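Local coordinates for protein hydrolase (Rhizobium meliloti, PDB 5HOE) that removes acetyl groups from carbohydrates as an octameric acetylesterase of the GDSL/SGNH family, probably through a serine nucleophile, at residues A[19-30]-A[41-52]; A[65-73]-A[80-88]. All coordinates share one frame; numbering follows the deposited sequence. Where two conformers were deposited one is given.

Overall arrangement
From the N terminus, strand 17-23 runs into the short helix 25-28, and contact 1 closes the loop that follows, bringing 41-52 back against 19-30. The chain then passes through helix 48-56 into strand 60-66, which lies beside 17-23 in the parallel sheet. Contact 2 comes next in series, with no nesting or crossing: 80-88 folds back on 65-73 and starts helix 84-95. The two contacts touch through the sheet, where L67 N is 3.0 Å from G23 O, a probable hydrogen bond. Both reach the same phosphate, S25 N from contact 1 and A69 N from contact 2. Their centres lie about 15 Å apart, and both touch a second subunit.

Contact 1: A[19-30]-A[41-52]; sequences VLCFGDSLTWGW and RYPYEQRWTGAM. With PO4 (phosphate ion), chain E.
R41 lies flat along W28. Its guanidinium is 7° from parallel to the indole, with centres 4.0 Å apart, a cation-pi stack. Nearer the backbone, R41 CG sits over the six-membered ring of W28 as a CH-pi contact. The R41 chain is extended from CG to NE, which carries its whole length across the indole face. R41 NE then gives a nearly straight hydrogen bond to W28 O, 2.9 Å away and in the guanidinium plane. R47 covers the opposite face of this guanidinium. An alanine in place of W28 would probably leave the R41 guanidinium without its aromatic floor and freer to turn. Next along the chain, Y42 N bonds to G29 O at 2.8 Å. G29 has positive phi, and a side chain there would clash with R47 CD.

This is the start of an SGNH hydrolase fold: strand 17-23 leads into the GDSL motif at G23 to L26. S25 is probably the nucleophile of a Ser-His-Asp triad with H209 and D206.

Beyond the stack, W48 turns its indole edge to helix 25-28. W48 NE1 donates to T27 OG1 at 3.0 Å, close to the ring plane. With chi1 at 77°, the indole reaches across to both T27 and C21. The far end of the ring meets the strand, where C21 SG approaches W48 CH2 obliquely at 3.6 Å. M52 CE touches the same sulfur, and T49 CG2 packs on C21 CB. One water bridges W48 N and L26 O, and another joins R41 NH2 to T27 O. In a second subunit, Y143 OH bonds to R41 N.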
loop_
_atom_site.group_PDB
_atom_site.type_symbol
_atom_site.label_atom_id
_atom_site.label_comp_id
_atom_site.label_asym_id
_atom_site.label_seq_id
_atom_site.Cartn_x
_atom_site.Cartn_y
_atom_site.Cartn_z
ATOM N N VAL A 19 -19.076 -23.907 -20.366
ATOM C CA VAL A 19 -19.508 -22.524 -20.441
ATOM C C VAL A 19 -19.557 -21.950 -19.025
ATOM O O VAL A 19 -20.332 -22.424 -18.184
ATOM C CB VAL A 19 -20.879 -22.392 -21.124
ATOM C CG1 VAL A 19 -21.245 -20.932 -21.244
ATOM C CG2 VAL A 19 -20.865 -23.073 -22.504
ATOM N N LEU A 20 -18.749 -20.919 -18.772
ATOM C CA LEU A 20 -18.710 -20.237 -17.485
ATOM C C LEU A 20 -19.651 -19.037 -17.516
ATOM O O LEU A 20 -19.545 -18.184 -18.398
ATOM C CB LEU A 20 -17.283 -19.751 -17.211
ATOM C CG LEU A 20 -17.108 -18.827 -15.986
ATOM C CD1 LEU A 20 -17.502 -19.569 -14.744
ATOM C CD2 LEU A 20 -15.681 -18.282 -15.858
ATOM N N CYS A 21 -20.554 -18.963 -16.539
ATOM C CA CYS A 21 -21.524 -17.873 -16.460
ATOM C C CYS A 21 -21.149 -16.933 -15.311
ATOM O O CYS A 21 -21.345 -17.260 -14.140
ATOM C CB CYS A 21 -22.923 -18.440 -16.278
ATOM S SG CYS A 21 -23.428 -19.559 -17.618
ATOM N N PHE A 22 -20.597 -15.774 -15.648
ATOM C CA PHE A 22 -20.057 -14.839 -14.658
ATOM C C PHE A 22 -20.994 -13.640 -14.492
ATOM O O PHE A 22 -21.212 -12.887 -15.445
ATOM C CB PHE A 22 -18.666 -14.384 -15.105
ATOM C CG PHE A 22 -17.851 -13.703 -14.020
ATOM C CD1 PHE A 22 -17.446 -14.405 -12.885
ATOM C CD2 PHE A 22 -17.444 -12.383 -14.147
ATOM C CE1 PHE A 22 -16.691 -13.787 -11.902
ATOM C CE2 PHE A 22 -16.689 -11.777 -13.160
ATOM C CZ PHE A 22 -16.303 -12.492 -12.052
ATOM N N GLY A 23 -21.548 -13.464 -13.288
ATOM C CA GLY A 23 -22.547 -12.433 -13.104
ATOM C C GLY A 23 -22.758 -11.987 -11.669
ATOM O O GLY A 23 -21.968 -12.297 -10.758
ATOM N N ASP A 24 -23.860 -11.258 -11.476
ATOM C CA ASP A 24 -24.277 -10.676 -10.203
ATOM C C ASP A 24 -25.536 -11.404 -9.701
ATOM O O ASP A 24 -25.693 -12.601 -9.981
ATOM C CB ASP A 24 -24.416 -9.160 -10.354
ATOM C CG ASP A 24 -25.412 -8.755 -11.426
ATOM O OD1 ASP A 24 -26.366 -9.511 -11.729
ATOM O OD2 ASP A 24 -25.231 -7.648 -11.963
ATOM N N SER A 25 -26.409 -10.705 -8.942
ATOM C CA SER A 25 -27.618 -11.344 -8.426
ATOM C C SER A 25 -28.520 -11.876 -9.536
ATOM O O SER A 25 -29.305 -12.811 -9.301
ATOM C CB SER A 25 -28.417 -10.371 -7.561
ATOM O OG SER A 25 -28.776 -9.217 -8.310
ATOM N N LEU A 26 -28.483 -11.261 -10.724
ATOM C CA LEU A 26 -29.324 -11.774 -11.803
ATOM C C LEU A 26 -28.895 -13.174 -12.212
ATOM O O LEU A 26 -29.722 -13.958 -12.701
ATOM C CB LEU A 26 -29.266 -10.868 -13.030
ATOM C CG LEU A 26 -29.566 -9.391 -12.829
ATOM C CD1 LEU A 26 -29.346 -8.619 -14.134
ATOM C CD2 LEU A 26 -30.969 -9.216 -12.278
ATOM N N THR A 27 -27.615 -13.504 -12.010
ATOM C CA THR A 27 -27.070 -14.820 -12.321
ATOM C C THR A 27 -27.125 -15.748 -11.111
ATOM O O THR A 27 -27.496 -16.921 -11.245
ATOM C CB THR A 27 -25.646 -14.654 -12.863
ATOM O OG1 THR A 27 -25.700 -13.902 -14.094
ATOM C CG2 THR A 27 -25.012 -15.991 -13.152
ATOM N N TRP A 28 -26.776 -15.245 -9.928
ATOM C CA TRP A 28 -26.964 -16.015 -8.694
ATOM C C TRP A 28 -28.417 -16.467 -8.537
ATOM O O TRP A 28 -28.688 -17.611 -8.151
ATOM C CB TRP A 28 -26.538 -15.178 -7.479
ATOM C CG TRP A 28 -26.639 -15.930 -6.165
ATOM C CD1 TRP A 28 -25.789 -16.899 -5.715
ATOM C CD2 TRP A 28 -27.644 -15.775 -5.147
ATOM N NE1 TRP A 28 -26.196 -17.356 -4.488
ATOM C CE2 TRP A 28 -27.341 -16.699 -4.121
ATOM C CE3 TRP A 28 -28.786 -14.962 -5.012
ATOM C CZ2 TRP A 28 -28.114 -16.823 -2.971
ATOM C CZ3 TRP A 28 -29.560 -15.099 -3.865
ATOM C CH2 TRP A 28 -29.220 -16.028 -2.862
ATOM N N GLY A 29 -29.366 -15.578 -8.840
ATOM C CA GLY A 29 -30.776 -15.934 -8.800
ATOM C C GLY A 29 -31.502 -15.373 -7.597
ATOM O O GLY A 29 -32.202 -16.102 -6.883
ATOM N N TRP A 30 -31.366 -14.067 -7.388
ATOM C CA TRP A 30 -32.038 -13.362 -6.300
ATOM C C TRP A 30 -33.544 -13.299 -6.562
ATOM O O TRP A 30 -33.989 -12.702 -7.548
ATOM C CB TRP A 30 -31.465 -11.948 -6.221
ATOM C CG TRP A 30 -32.038 -11.046 -5.160
ATOM C CD1 TRP A 30 -33.276 -10.506 -5.129
ATOM C CD2 TRP A 30 -31.352 -10.547 -4.009
ATOM N NE1 TRP A 30 -33.424 -9.716 -4.012
ATOM C CE2 TRP A 30 -32.254 -9.731 -3.303
ATOM C CE3 TRP A 30 -30.064 -10.737 -3.493
ATOM C CZ2 TRP A 30 -31.912 -9.094 -2.109
ATOM C CZ3 TRP A 30 -29.728 -10.122 -2.306
ATOM C CH2 TRP A 30 -30.648 -9.305 -1.627
ATOM N N ARG A 41 -32.691 -17.905 -2.848
ATOM C CA ARG A 41 -32.177 -18.160 -4.190
ATOM C C ARG A 41 -33.170 -18.991 -4.992
ATOM O O ARG A 41 -33.744 -19.959 -4.480
ATOM C CB ARG A 41 -30.861 -18.937 -4.089
ATOM C CG ARG A 41 -30.021 -18.945 -5.370
ATOM C CD ARG A 41 -28.740 -19.722 -5.144
ATOM N NE ARG A 41 -27.867 -19.625 -6.301
ATOM C CZ ARG A 41 -26.719 -20.260 -6.432
ATOM N NH1 ARG A 41 -26.284 -21.055 -5.454
ATOM N NH2 ARG A 41 -25.999 -20.082 -7.545
ATOM N N TYR A 42 -33.353 -18.630 -6.259
ATOM C CA TYR A 42 -34.147 -19.476 -7.141
ATOM C C TYR A 42 -33.492 -20.854 -7.250
ATOM O O TYR A 42 -32.264 -20.955 -7.286
ATOM C CB TYR A 42 -34.214 -18.881 -8.554
ATOM C CG TYR A 42 -35.190 -17.744 -8.737
ATOM C CD1 TYR A 42 -36.557 -17.977 -8.713
ATOM C CD2 TYR A 42 -34.755 -16.437 -8.965
ATOM C CE1 TYR A 42 -37.457 -16.942 -8.891
ATOM C CE2 TYR A 42 -35.652 -15.407 -9.158
ATOM C CZ TYR A 42 -36.990 -15.656 -9.112
ATOM O OH TYR A 42 -37.879 -14.609 -9.276
ATOM N N PRO A 43 -34.271 -21.929 -7.339
ATOM C CA PRO A 43 -33.676 -23.222 -7.687
ATOM C C PRO A 43 -33.094 -23.183 -9.093
ATOM O O PRO A 43 -33.463 -22.353 -9.923
ATOM C CB PRO A 43 -34.852 -24.196 -7.593
ATOM C CG PRO A 43 -36.045 -23.364 -7.828
ATOM C CD PRO A 43 -35.741 -21.998 -7.277
ATOM N N TYR A 44 -32.163 -24.110 -9.345
ATOM C CA TYR A 44 -31.384 -24.099 -10.578
ATOM C C TYR A 44 -32.262 -24.002 -11.818
ATOM O O TYR A 44 -31.958 -23.233 -12.740
ATOM C CB TYR A 44 -30.530 -25.360 -10.618
ATOM C CG TYR A 44 -29.612 -25.495 -11.803
ATOM C CD1 TYR A 44 -28.638 -24.538 -12.077
ATOM C CD2 TYR A 44 -29.713 -26.581 -12.651
ATOM C CE1 TYR A 44 -27.788 -24.668 -13.149
ATOM C CE2 TYR A 44 -28.847 -26.733 -13.732
ATOM C CZ TYR A 44 -27.891 -25.769 -13.975
ATOM O OH TYR A 44 -27.028 -25.893 -15.037
ATOM N N GLU A 45 -33.363 -24.757 -11.859
ATOM C CA GLU A 45 -34.186 -24.775 -13.064
ATOM C C GLU A 45 -35.001 -23.508 -13.255
ATOM O O GLU A 45 -35.635 -23.363 -14.298
ATOM C CB GLU A 45 -35.089 -26.010 -13.100
ATOM C CG GLU A 45 -34.331 -27.336 -13.210
ATOM C CD GLU A 45 -33.384 -27.420 -14.418
ATOM O OE1 GLU A 45 -33.494 -26.611 -15.368
ATOM O OE2 GLU A 45 -32.509 -28.310 -14.413
ATOM N N GLN A 46 -34.964 -22.578 -12.307
ATOM C CA GLN A 46 -35.615 -21.284 -12.436
ATOM C C GLN A 46 -34.604 -20.153 -12.564
ATOM O O GLN A 46 -34.986 -18.976 -12.513
ATOM C CB GLN A 46 -36.542 -21.047 -11.249
ATOM C CG GLN A 46 -37.805 -21.901 -11.303
ATOM C CD GLN A 46 -38.800 -21.506 -10.250
ATOM O OE1 GLN A 46 -38.429 -20.988 -9.201
ATOM N NE2 GLN A 46 -40.080 -21.734 -10.526
ATOM N N ARG A 47 -33.324 -20.492 -12.687
ATOM C CA ARG A 47 -32.265 -19.539 -12.976
ATOM C C ARG A 47 -32.035 -19.504 -14.481
ATOM O O ARG A 47 -32.317 -20.476 -15.189
ATOM C CB ARG A 47 -30.971 -19.948 -12.270
ATOM C CG ARG A 47 -31.148 -20.250 -10.785
ATOM C CD ARG A 47 -29.920 -19.991 -9.944
ATOM N NE ARG A 47 -28.971 -21.098 -9.860
ATOM C CZ ARG A 47 -28.907 -21.992 -8.874
ATOM N NH1 ARG A 47 -29.779 -21.991 -7.863
ATOM N NH2 ARG A 47 -27.977 -22.932 -8.919
ATOM N N TRP A 48 -31.517 -18.380 -14.979
ATOM C CA TRP A 48 -31.254 -18.333 -16.412
ATOM C C TRP A 48 -30.200 -19.359 -16.799
ATOM O O TRP A 48 -30.309 -19.996 -17.855
ATOM C CB TRP A 48 -30.917 -16.920 -16.888
ATOM C CG TRP A 48 -29.518 -16.375 -16.598
ATOM C CD1 TRP A 48 -29.197 -15.432 -15.650
ATOM C CD2 TRP A 48 -28.302 -16.651 -17.303
ATOM N NE1 TRP A 48 -27.861 -15.117 -15.721
ATOM C CE2 TRP A 48 -27.287 -15.859 -16.719
ATOM C CE3 TRP A 48 -27.962 -17.511 -18.350
ATOM C CZ2 TRP A 48 -25.955 -15.900 -17.150
ATOM C CZ3 TRP A 48 -26.642 -17.537 -18.796
ATOM C CH2 TRP A 48 -25.652 -16.747 -18.185
ATOM N N THR A 49 -29.233 -19.595 -15.915
ATOM C CA THR A 49 -28.182 -20.567 -16.183
ATOM C C THR A 49 -28.760 -21.972 -16.357
ATOM O O THR A 49 -28.399 -22.697 -17.298
ATOM C CB THR A 49 -27.205 -20.528 -15.016
ATOM O OG1 THR A 49 -27.964 -20.619 -13.803
ATOM C CG2 THR A 49 -26.372 -19.218 -15.023
ATOM N N GLY A 50 -29.671 -22.377 -15.462
ATOM C CA GLY A 50 -30.242 -23.717 -15.548
ATOM C C GLY A 50 -31.181 -23.875 -16.728
ATOM O O GLY A 50 -31.252 -24.951 -17.344
ATOM N N ALA A 51 -31.924 -22.820 -17.047
ATOM C CA ALA A 51 -32.766 -22.806 -18.236
ATOM C C ALA A 51 -31.937 -22.849 -19.517
ATOM O O ALA A 51 -32.321 -23.516 -20.486
ATOM C CB ALA A 51 -33.661 -21.565 -18.212
ATOM N N MET A 52 -30.814 -22.127 -19.553
ATOM C CA MET A 52 -29.916 -22.205 -20.706
ATOM C C MET A 52 -29.341 -23.607 -20.838
ATOM O O MET A 52 -29.303 -24.176 -21.946
ATOM C CB MET A 52 -28.786 -21.183 -20.551
ATOM C CG MET A 52 -27.849 -21.132 -21.749
ATOM S SD MET A 52 -26.281 -20.305 -21.463
ATOM C CE MET A 52 -25.528 -21.328 -20.204
HETATM P P PO4 E . -27.720 -7.008 -7.137
HETATM O O1 PO4 E . -26.582 -7.757 -7.772
HETATM O O2 PO4 E . -28.465 -6.244 -8.199
HETATM O O3 PO4 E . -28.665 -7.802 -6.272
HETATM O O4 PO4 E . -27.216 -6.075 -6.084
HETATM O O HOH W 1 -30.466 -16.676 -12.656
HETATM O O HOH W 2 -26.070 -19.011 -10.178
#

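Contact 2: A[65-73]-A[80-88]; sequences EGLSARTTS and ARLNGSTYL. With PO4 (phosphate ion), chain E.
T71 and N83 pair their backbones in a single bridge. T71 N donates to L82 O at 2.9 Å. G84 N returns a bond to T71 O, and S85 N makes a weak one to T72 O. The backbones come so close at G84 that a side chain there would run into T71 O.

N83 caps helix 84-95. N83 OD1 takes S85 OG at 2.7 Å and T86 N, both from the same face of the amide, plus a weak bond from S85 N. A water links N83 ND2 to S73 O.

Two polar side chains meet Y87. R70 NH2 lies over one ring face, 3.4 Å from Y87 CD1, with the guanidinium tilted 40° to the ring. The R70 chain bends at chi3 (-88°), which swings the guanidinium back over L67 CB. R70 NE holds a water that also bonds to R81 O, and NH1 bonds to G23 O. At the ring edge, Y87 OH donates to E65 OE1 at 2.9 Å, coming from above the carboxylate plane.

The apolar part centres on L82. L82 CD1 meets A69 CB at 3.6 Å, and L82 CD2 reaches L67 CD2 at 4.1 Å. L82 thus packs against the type II turn from L67 to R70, whose A69 N bonds to PO4 O1 at 2.9 Å. That is consistent with a place in the oxyanion hole of an SGNH esterase.

The contact ties the end of strand 60-66 to the start of helix 84-95. F22 of strand 17-23 packs on R70 and Y87, and helix 118-133 touches S73, S85 and L88. Y87 also stacks on Y87 of a second subunit.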
loop_
_atom_site.group_PDB
_atom_site.type_symbol
_atom_site.label_atom_id
_atom_site.label_comp_id
_atom_site.label_asym_id
_atom_site.label_seq_id
_atom_site.Cartn_x
_atom_site.Cartn_y
_atom_site.Cartn_z
ATOM N N GLU A 65 -20.949 -18.820 -11.752
ATOM C CA GLU A 65 -20.208 -17.891 -10.885
ATOM C C GLU A 65 -20.978 -16.568 -10.783
ATOM O O GLU A 65 -20.555 -15.536 -11.323
ATOM C CB GLU A 65 -18.775 -17.678 -11.392
ATOM C CG GLU A 65 -17.879 -18.918 -11.315
ATOM C CD GLU A 65 -17.487 -19.356 -9.923
ATOM O OE1 GLU A 65 -17.844 -18.700 -8.933
ATOM O OE2 GLU A 65 -16.773 -20.389 -9.835
ATOM N N GLY A 66 -22.098 -16.601 -10.063
ATOM C CA GLY A 66 -22.910 -15.424 -9.819
ATOM C C GLY A 66 -22.763 -14.981 -8.370
ATOM O O GLY A 66 -22.857 -15.789 -7.451
ATOM N N LEU A 67 -22.571 -13.686 -8.185
ATOM C CA LEU A 67 -22.386 -13.118 -6.857
ATOM C C LEU A 67 -23.223 -11.857 -6.724
ATOM O O LEU A 67 -23.020 -10.887 -7.462
ATOM C CB LEU A 67 -20.908 -12.823 -6.597
ATOM C CG LEU A 67 -20.588 -12.120 -5.283
ATOM C CD1 LEU A 67 -20.961 -13.004 -4.094
ATOM C CD2 LEU A 67 -19.100 -11.758 -5.246
ATOM N N SER A 68 -24.176 -11.872 -5.795
ATOM C CA SER A 68 -24.990 -10.686 -5.563
ATOM C C SER A 68 -24.111 -9.475 -5.276
ATOM O O SER A 68 -23.096 -9.577 -4.584
ATOM C CB SER A 68 -25.925 -10.941 -4.385
ATOM O OG SER A 68 -26.842 -11.973 -4.719
ATOM N N ALA A 69 -24.511 -8.327 -5.824
ATOM C CA ALA A 69 -23.857 -7.023 -5.650
ATOM C C ALA A 69 -22.525 -6.880 -6.390
ATOM O O ALA A 69 -21.860 -5.821 -6.277
ATOM C CB ALA A 69 -23.715 -6.616 -4.177
ATOM N N ARG A 70 -22.138 -7.865 -7.193
ATOM C CA ARG A 70 -20.870 -7.801 -7.924
ATOM C C ARG A 70 -20.871 -6.709 -8.983
ATOM O O ARG A 70 -21.851 -6.526 -9.724
ATOM C CB ARG A 70 -20.574 -9.151 -8.595
ATOM C CG ARG A 70 -19.303 -9.167 -9.450
ATOM C CD ARG A 70 -19.066 -10.528 -10.027
ATOM N NE ARG A 70 -18.294 -11.374 -9.143
ATOM C CZ ARG A 70 -18.372 -12.703 -9.097
ATOM N NH1 ARG A 70 -19.257 -13.397 -9.810
ATOM N NH2 ARG A 70 -17.549 -13.353 -8.309
ATOM N N THR A 71 -19.749 -5.988 -9.052
ATOM C CA THR A 71 -19.487 -4.953 -10.054
ATOM C C THR A 71 -18.531 -5.483 -11.136
ATOM O O THR A 71 -17.861 -6.505 -10.969
ATOM C CB THR A 71 -18.817 -3.750 -9.400
ATOM O OG1 THR A 71 -17.474 -4.098 -8.998
ATOM C CG2 THR A 71 -19.620 -3.234 -8.213
ATOM N N THR A 72 -18.382 -4.720 -12.223
ATOM C CA THR A 72 -17.378 -5.101 -13.222
ATOM C C THR A 72 -15.952 -5.019 -12.641
ATOM O O THR A 72 -15.179 -5.995 -12.677
ATOM C CB THR A 72 -17.476 -4.235 -14.495
ATOM O OG1 THR A 72 -17.155 -2.869 -14.211
ATOM C CG2 THR A 72 -18.834 -4.337 -15.171
ATOM N N SER A 73 -15.587 -3.847 -12.091
ATOM C CA SER A 73 -14.196 -3.565 -11.758
ATOM C C SER A 73 -14.063 -2.558 -10.634
ATOM O O SER A 73 -13.045 -1.850 -10.557
ATOM C CB SER A 73 -13.451 -3.032 -12.976
ATOM O OG SER A 73 -14.076 -1.871 -13.506
ATOM N N ALA A 80 -15.628 -6.403 0.611
ATOM C CA ALA A 80 -14.423 -6.678 -0.158
ATOM C C ALA A 80 -14.604 -7.780 -1.206
ATOM O O ALA A 80 -13.655 -8.074 -1.937
ATOM C CB ALA A 80 -13.293 -7.044 0.812
ATOM N N ARG A 81 -15.767 -8.410 -1.295
ATOM C CA ARG A 81 -15.958 -9.551 -2.183
ATOM C C ARG A 81 -16.427 -9.176 -3.589
ATOM O O ARG A 81 -16.536 -10.072 -4.437
ATOM C CB ARG A 81 -16.998 -10.506 -1.559
ATOM C CG ARG A 81 -16.568 -11.166 -0.222
ATOM C CD ARG A 81 -17.710 -11.918 0.448
ATOM N NE ARG A 81 -18.733 -11.007 0.976
ATOM C CZ ARG A 81 -19.764 -11.377 1.734
ATOM N NH1 ARG A 81 -19.916 -12.647 2.103
ATOM N NH2 ARG A 81 -20.636 -10.466 2.137
ATOM N N LEU A 82 -16.712 -7.891 -3.862
ATOM C CA LEU A 82 -17.634 -7.537 -4.936
ATOM C C LEU A 82 -16.983 -7.073 -6.244
ATOM O O LEU A 82 -17.708 -6.826 -7.216
ATOM C CB LEU A 82 -18.648 -6.493 -4.450
ATOM C CG LEU A 82 -19.443 -6.928 -3.220
ATOM C CD1 LEU A 82 -20.437 -5.831 -2.823
ATOM C CD2 LEU A 82 -20.153 -8.249 -3.443
ATOM N N ASN A 83 -15.664 -6.944 -6.316
ATOM C CA ASN A 83 -15.017 -6.526 -7.559
ATOM C C ASN A 83 -14.903 -7.735 -8.493
ATOM O O ASN A 83 -14.152 -8.677 -8.228
ATOM C CB ASN A 83 -13.648 -5.926 -7.229
ATOM C CG ASN A 83 -12.944 -5.345 -8.441
ATOM O OD1 ASN A 83 -13.058 -5.855 -9.562
ATOM N ND2 ASN A 83 -12.180 -4.292 -8.218
ATOM N N GLY A 84 -15.630 -7.712 -9.598
ATOM C CA GLY A 84 -15.615 -8.856 -10.497
ATOM C C GLY A 84 -14.236 -9.138 -11.070
ATOM O O GLY A 84 -13.812 -10.300 -11.178
ATOM N N SER A 85 -13.511 -8.075 -11.429
ATOM C CA SER A 85 -12.213 -8.216 -12.075
ATOM C C SER A 85 -11.147 -8.735 -11.100
ATOM O O SER A 85 -10.097 -9.200 -11.541
ATOM C CB SER A 85 -11.793 -6.879 -12.698
ATOM O OG SER A 85 -11.380 -5.959 -11.689
ATOM N N THR A 86 -11.382 -8.628 -9.785
ATOM C CA THR A 86 -10.448 -9.213 -8.826
ATOM C C THR A 86 -10.508 -10.740 -8.825
ATOM O O THR A 86 -9.486 -11.397 -8.600
ATOM C CB THR A 86 -10.735 -8.643 -7.433
ATOM O OG1 THR A 86 -10.576 -7.223 -7.464
ATOM C CG2 THR A 86 -9.811 -9.251 -6.362
ATOM N N TYR A 87 -11.694 -11.311 -9.034
ATOM C CA TYR A 87 -11.965 -12.749 -8.944
ATOM C C TYR A 87 -11.904 -13.473 -10.287
ATOM O O TYR A 87 -11.601 -14.672 -10.315
ATOM C CB TYR A 87 -13.378 -12.918 -8.351
ATOM C CG TYR A 87 -13.971 -14.306 -8.067
ATOM C CD1 TYR A 87 -14.654 -15.036 -9.048
ATOM C CD2 TYR A 87 -13.924 -14.842 -6.783
ATOM C CE1 TYR A 87 -15.229 -16.279 -8.756
ATOM C CE2 TYR A 87 -14.495 -16.061 -6.488
ATOM C CZ TYR A 87 -15.153 -16.774 -7.467
ATOM O OH TYR A 87 -15.709 -18.004 -7.141
ATOM N N LEU A 88 -12.192 -12.797 -11.407
ATOM C CA LEU A 88 -12.323 -13.514 -12.676
ATOM C C LEU A 88 -11.058 -14.268 -13.087
ATOM O O LEU A 88 -11.172 -15.431 -13.502
ATOM C CB LEU A 88 -12.856 -12.576 -13.768
ATOM C CG LEU A 88 -13.142 -13.220 -15.127
ATOM C CD1 LEU A 88 -14.188 -14.326 -15.026
ATOM C CD2 LEU A 88 -13.609 -12.177 -16.118
HETATM P P PO4 E . -27.720 -7.008 -7.137
HETATM O O1 PO4 E . -26.582 -7.757 -7.772
HETATM O O2 PO4 E . -28.465 -6.244 -8.199
HETATM O O3 PO4 E . -28.665 -7.802 -6.272
HETATM O O4 PO4 E . -27.216 -6.075 -6.084
HETATM O O HOH W 3 -16.278 -10.546 -7.208
HETATM O O HOH W 4 -10.294 -3.199 -10.176
#